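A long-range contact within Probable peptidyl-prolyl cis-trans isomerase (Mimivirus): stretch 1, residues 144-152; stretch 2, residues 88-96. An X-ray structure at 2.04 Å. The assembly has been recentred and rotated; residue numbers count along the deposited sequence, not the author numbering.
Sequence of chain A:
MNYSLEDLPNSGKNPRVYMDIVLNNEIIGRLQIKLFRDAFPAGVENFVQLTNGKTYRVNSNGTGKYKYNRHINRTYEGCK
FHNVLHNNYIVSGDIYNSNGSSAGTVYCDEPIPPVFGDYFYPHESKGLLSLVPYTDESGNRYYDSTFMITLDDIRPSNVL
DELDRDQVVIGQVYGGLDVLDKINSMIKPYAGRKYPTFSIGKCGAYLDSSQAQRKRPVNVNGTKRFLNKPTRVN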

# COMPACT_ATOMS: atom_id res chain seq x y z
N ASP A 144 -17.13 -0.28 14.24
CA ASP A 144 -16.68 1.02 14.69
C ASP A 144 -17.18 2.10 13.69
O ASP A 144 -18.21 1.92 13.02
CB ASP A 144 -15.13 1.01 14.95
CG ASP A 144 -14.30 0.56 13.74
OD1 ASP A 144 -14.80 0.62 12.58
OD2 ASP A 144 -13.11 0.13 13.96
N SER A 145 -16.45 3.21 13.63
CA SER A 145 -16.71 4.32 12.70
C SER A 145 -16.49 4.01 11.20
O SER A 145 -16.87 4.83 10.35
CB SER A 145 -15.83 5.49 13.11
OG SER A 145 -14.45 5.10 13.10
N THR A 146 -15.85 2.88 10.91
CA THR A 146 -15.54 2.43 9.54
C THR A 146 -16.79 2.07 8.72
O THR A 146 -17.56 1.20 9.10
CB THR A 146 -14.58 1.20 9.52
OG1 THR A 146 -13.47 1.45 10.41
CG2 THR A 146 -14.04 0.95 8.08
N PHE A 147 -16.96 2.74 7.59
CA PHE A 147 -18.19 2.60 6.84
C PHE A 147 -17.90 2.50 5.35
O PHE A 147 -16.89 2.99 4.87
CB PHE A 147 -19.16 3.77 7.17
CG PHE A 147 -18.76 5.09 6.55
CD1 PHE A 147 -19.08 5.37 5.22
CD2 PHE A 147 -18.08 6.05 7.28
CE1 PHE A 147 -18.74 6.57 4.65
CE2 PHE A 147 -17.72 7.27 6.71
CZ PHE A 147 -18.06 7.52 5.40
N MET A 148 -18.81 1.88 4.62
CA MET A 148 -18.67 1.65 3.20
C MET A 148 -19.90 2.21 2.48
O MET A 148 -21.01 2.10 2.97
CB MET A 148 -18.63 0.14 2.99
CG MET A 148 -18.46 -0.30 1.54
SD MET A 148 -18.57 -2.08 1.29
CE MET A 148 -16.93 -2.56 1.95
N ILE A 149 -19.67 2.76 1.28
CA ILE A 149 -20.78 3.10 0.35
C ILE A 149 -20.54 2.42 -0.97
O ILE A 149 -19.43 2.49 -1.55
CB ILE A 149 -20.90 4.67 0.16
CG1 ILE A 149 -21.13 5.36 1.52
CG2 ILE A 149 -22.00 5.02 -0.84
CD1 ILE A 149 -21.19 6.87 1.43
N THR A 150 -21.58 1.76 -1.48
CA THR A 150 -21.47 1.07 -2.77
C THR A 150 -21.56 2.04 -3.94
O THR A 150 -22.41 2.98 -3.93
CB THR A 150 -22.56 -0.04 -2.96
OG1 THR A 150 -23.85 0.49 -2.62
CG2 THR A 150 -22.28 -1.26 -2.08
N LEU A 151 -20.76 1.78 -4.98
CA LEU A 151 -20.69 2.63 -6.19
C LEU A 151 -21.56 2.08 -7.30
O LEU A 151 -21.80 2.76 -8.31
CB LEU A 151 -19.25 2.79 -6.71
CG LEU A 151 -18.26 3.47 -5.75
CD1 LEU A 151 -16.82 3.38 -6.29
CD2 LEU A 151 -18.62 4.93 -5.44
N ASP A 152 -22.04 0.85 -7.12
CA ASP A 152 -22.89 0.26 -8.15
C ASP A 152 -23.82 -0.76 -7.53
O ASP A 152 -23.70 -1.06 -6.33
CB ASP A 152 -22.02 -0.41 -9.21
CG ASP A 152 -22.73 -0.52 -10.56
OD1 ASP A 152 -23.96 -0.25 -10.66
OD2 ASP A 152 -22.04 -0.86 -11.53
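Stretch 2, residues 88-96: NYIVSGDIY

Stretch 2 lies alongside stretch 1 as the neighbouring strand of an antiparallel β-sheet, although the two segments are at least 50 residues apart in sequence wherever they touch. Residues Tyr-89 to Ser-92 form a strand with extended backbone angles, and it runs against the strand that ends at Thr-150. The N-to-C directions of the two strands make an angle of 160°, their axes approach to 4.7 Å, and together the stretches bury 689 Å² of surface. Beyond Ser-92 the chain leaves the extended conformation at Gly-93 (phi/psi 127/4).

The register pairs Phe-147 with Ser-92, Met-148 with Val-91, Ile-149 with Ile-90 and Thr-150 with Tyr-89. Hydrogen-bonded and non-hydrogen-bonded pairs alternate, and the CA–CA spacing follows: 5.6 Å between Phe-147 CA and Ser-92 CA, but 4.4 Å between Met-148 CA and Val-91 CA. Within the hydrogen-bonded pairs the bonds are reciprocal. Phe-147 N donates to Ser-92 O and Ser-92 N to Phe-147 O, each at 3.0 Å; Ile-149 N reaches Ile-90 O at 3.0 Å, and Ile-90 N returns to Ile-149 O at 2.9 Å. The ladder continues past the strand into the loop, where Leu-151 N donates to Asn-88 O at 2.7 Å with an almost linear N–H···O angle of 176°. CA–H···O contacts fill the spaces between these bonds, among them Tyr-89 CA to Ile-149 O at 3.2 Å and Thr-146 CA to Ser-92 O at 3.3 Å.

At the other end, a side chain takes over from the backbone: the hydroxyl of Ser-145 donates a short hydrogen bond from OG to Gly-93 O, at 2.6 Å. The same carbonyl accepts a weak bond from Ile-95 N (2.9 Å from Gly-93 O) within stretch 2. Glycine suits this position on two counts. Its backbone angles would jam a CB against the preceding carbonyl, and an ideal CB would point toward stretch 1 and clash with Ser-145 O, 2.4 Å away, and Thr-146 CA, 2.7 Å away.

Side chains pack on both faces of the sheet. On the face carrying Met-148, Val-91 and Tyr-89, the extended Met-148 side chain (chi1 and chi2 both t) places CG 3.7 Å from Tyr-89 CB and 3.9 Å from Val-91 CG2. Its chi3 is m, and the terminal CE sits over a face of the Tyr-89 ring, 4.1 Å from the centroid and 12° off the normal, a CH–π contact; SD approaches the same ring obliquely. Next to them, Thr-146 CG2 comes within 3.8 Å of Val-91 CG1.

On the face carrying Phe-147, Ile-149, Ile-90 and Ser-92, Ile-149 CB lies 4.1 Å from Ile-90 CG1, while Leu-151, from the loop, brings CD1 to 4.0 Å from Ile-90 CG2. The Phe-147 ring has Ser-92 CA over one face, and its CZ is 3.8 Å from Ser-92 CB.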

# COMPACT_ATOMS: atom_id res chain seq x y z
N ASN A 88 -17.33 -0.74 -7.46
CA ASN A 88 -17.67 -1.47 -6.25
C ASN A 88 -18.03 -0.59 -5.08
O ASN A 88 -19.22 -0.44 -4.77
CB ASN A 88 -16.59 -2.50 -5.85
CG ASN A 88 -16.54 -3.65 -6.79
OD1 ASN A 88 -17.12 -4.73 -6.53
ND2 ASN A 88 -15.86 -3.44 -7.92
N TYR A 89 -17.03 0.02 -4.45
CA TYR A 89 -17.25 0.75 -3.17
C TYR A 89 -16.19 1.77 -2.85
O TYR A 89 -15.10 1.76 -3.44
CB TYR A 89 -17.37 -0.22 -1.97
CG TYR A 89 -16.24 -1.26 -1.87
CD1 TYR A 89 -14.96 -0.88 -1.45
CD2 TYR A 89 -16.47 -2.60 -2.18
CE1 TYR A 89 -13.91 -1.83 -1.36
CE2 TYR A 89 -15.41 -3.57 -2.10
CZ TYR A 89 -14.15 -3.15 -1.70
OH TYR A 89 -13.12 -4.07 -1.62
N ILE A 90 -16.51 2.63 -1.88
CA ILE A 90 -15.50 3.47 -1.24
C ILE A 90 -15.67 3.25 0.28
O ILE A 90 -16.76 2.92 0.72
CB ILE A 90 -15.68 4.96 -1.58
CG1 ILE A 90 -17.09 5.46 -1.20
CG2 ILE A 90 -15.37 5.23 -3.08
CD1 ILE A 90 -17.28 6.93 -1.47
N VAL A 91 -14.60 3.46 1.05
CA VAL A 91 -14.60 3.16 2.49
C VAL A 91 -13.90 4.28 3.23
O VAL A 91 -12.90 4.81 2.74
CB VAL A 91 -13.94 1.77 2.80
CG1 VAL A 91 -13.92 1.50 4.29
CG2 VAL A 91 -14.70 0.68 2.11
N SER A 92 -14.45 4.69 4.37
CA SER A 92 -13.84 5.73 5.18
C SER A 92 -14.07 5.46 6.67
O SER A 92 -14.60 4.42 7.02
CB SER A 92 -14.38 7.11 4.78
OG SER A 92 -13.58 8.15 5.34
N GLY A 93 -13.65 6.37 7.54
CA GLY A 93 -13.98 6.27 8.97
C GLY A 93 -12.85 6.31 9.98
O GLY A 93 -13.10 6.14 11.18
N ASP A 94 -11.61 6.53 9.52
CA ASP A 94 -10.45 6.70 10.41
C ASP A 94 -10.46 8.09 11.02
O ASP A 94 -9.70 8.98 10.59
CB ASP A 94 -9.15 6.52 9.63
CG ASP A 94 -8.66 5.10 9.63
OD1 ASP A 94 -9.42 4.18 10.04
OD2 ASP A 94 -7.49 4.92 9.24
N ILE A 95 -11.30 8.24 12.05
CA ILE A 95 -11.57 9.54 12.65
C ILE A 95 -10.38 10.13 13.44
O ILE A 95 -10.38 11.33 13.77
CB ILE A 95 -12.88 9.47 13.53
CG1 ILE A 95 -12.76 8.38 14.59
CG2 ILE A 95 -14.12 9.27 12.64
CD1 ILE A 95 -13.75 8.53 15.76
N TYR A 96 -9.37 9.32 13.73
CA TYR A 96 -8.17 9.83 14.42
C TYR A 96 -6.95 9.92 13.51
O TYR A 96 -6.57 8.92 12.89
CB TYR A 96 -7.85 8.97 15.64
CG TYR A 96 -9.00 8.76 16.58
CD1 TYR A 96 -9.65 9.85 17.17
CD2 TYR A 96 -9.46 7.48 16.87
CE1 TYR A 96 -10.72 9.65 18.04
CE2 TYR A 96 -10.53 7.29 17.74
CZ TYR A 96 -11.15 8.38 18.32
OH TYR A 96 -12.20 8.20 19.19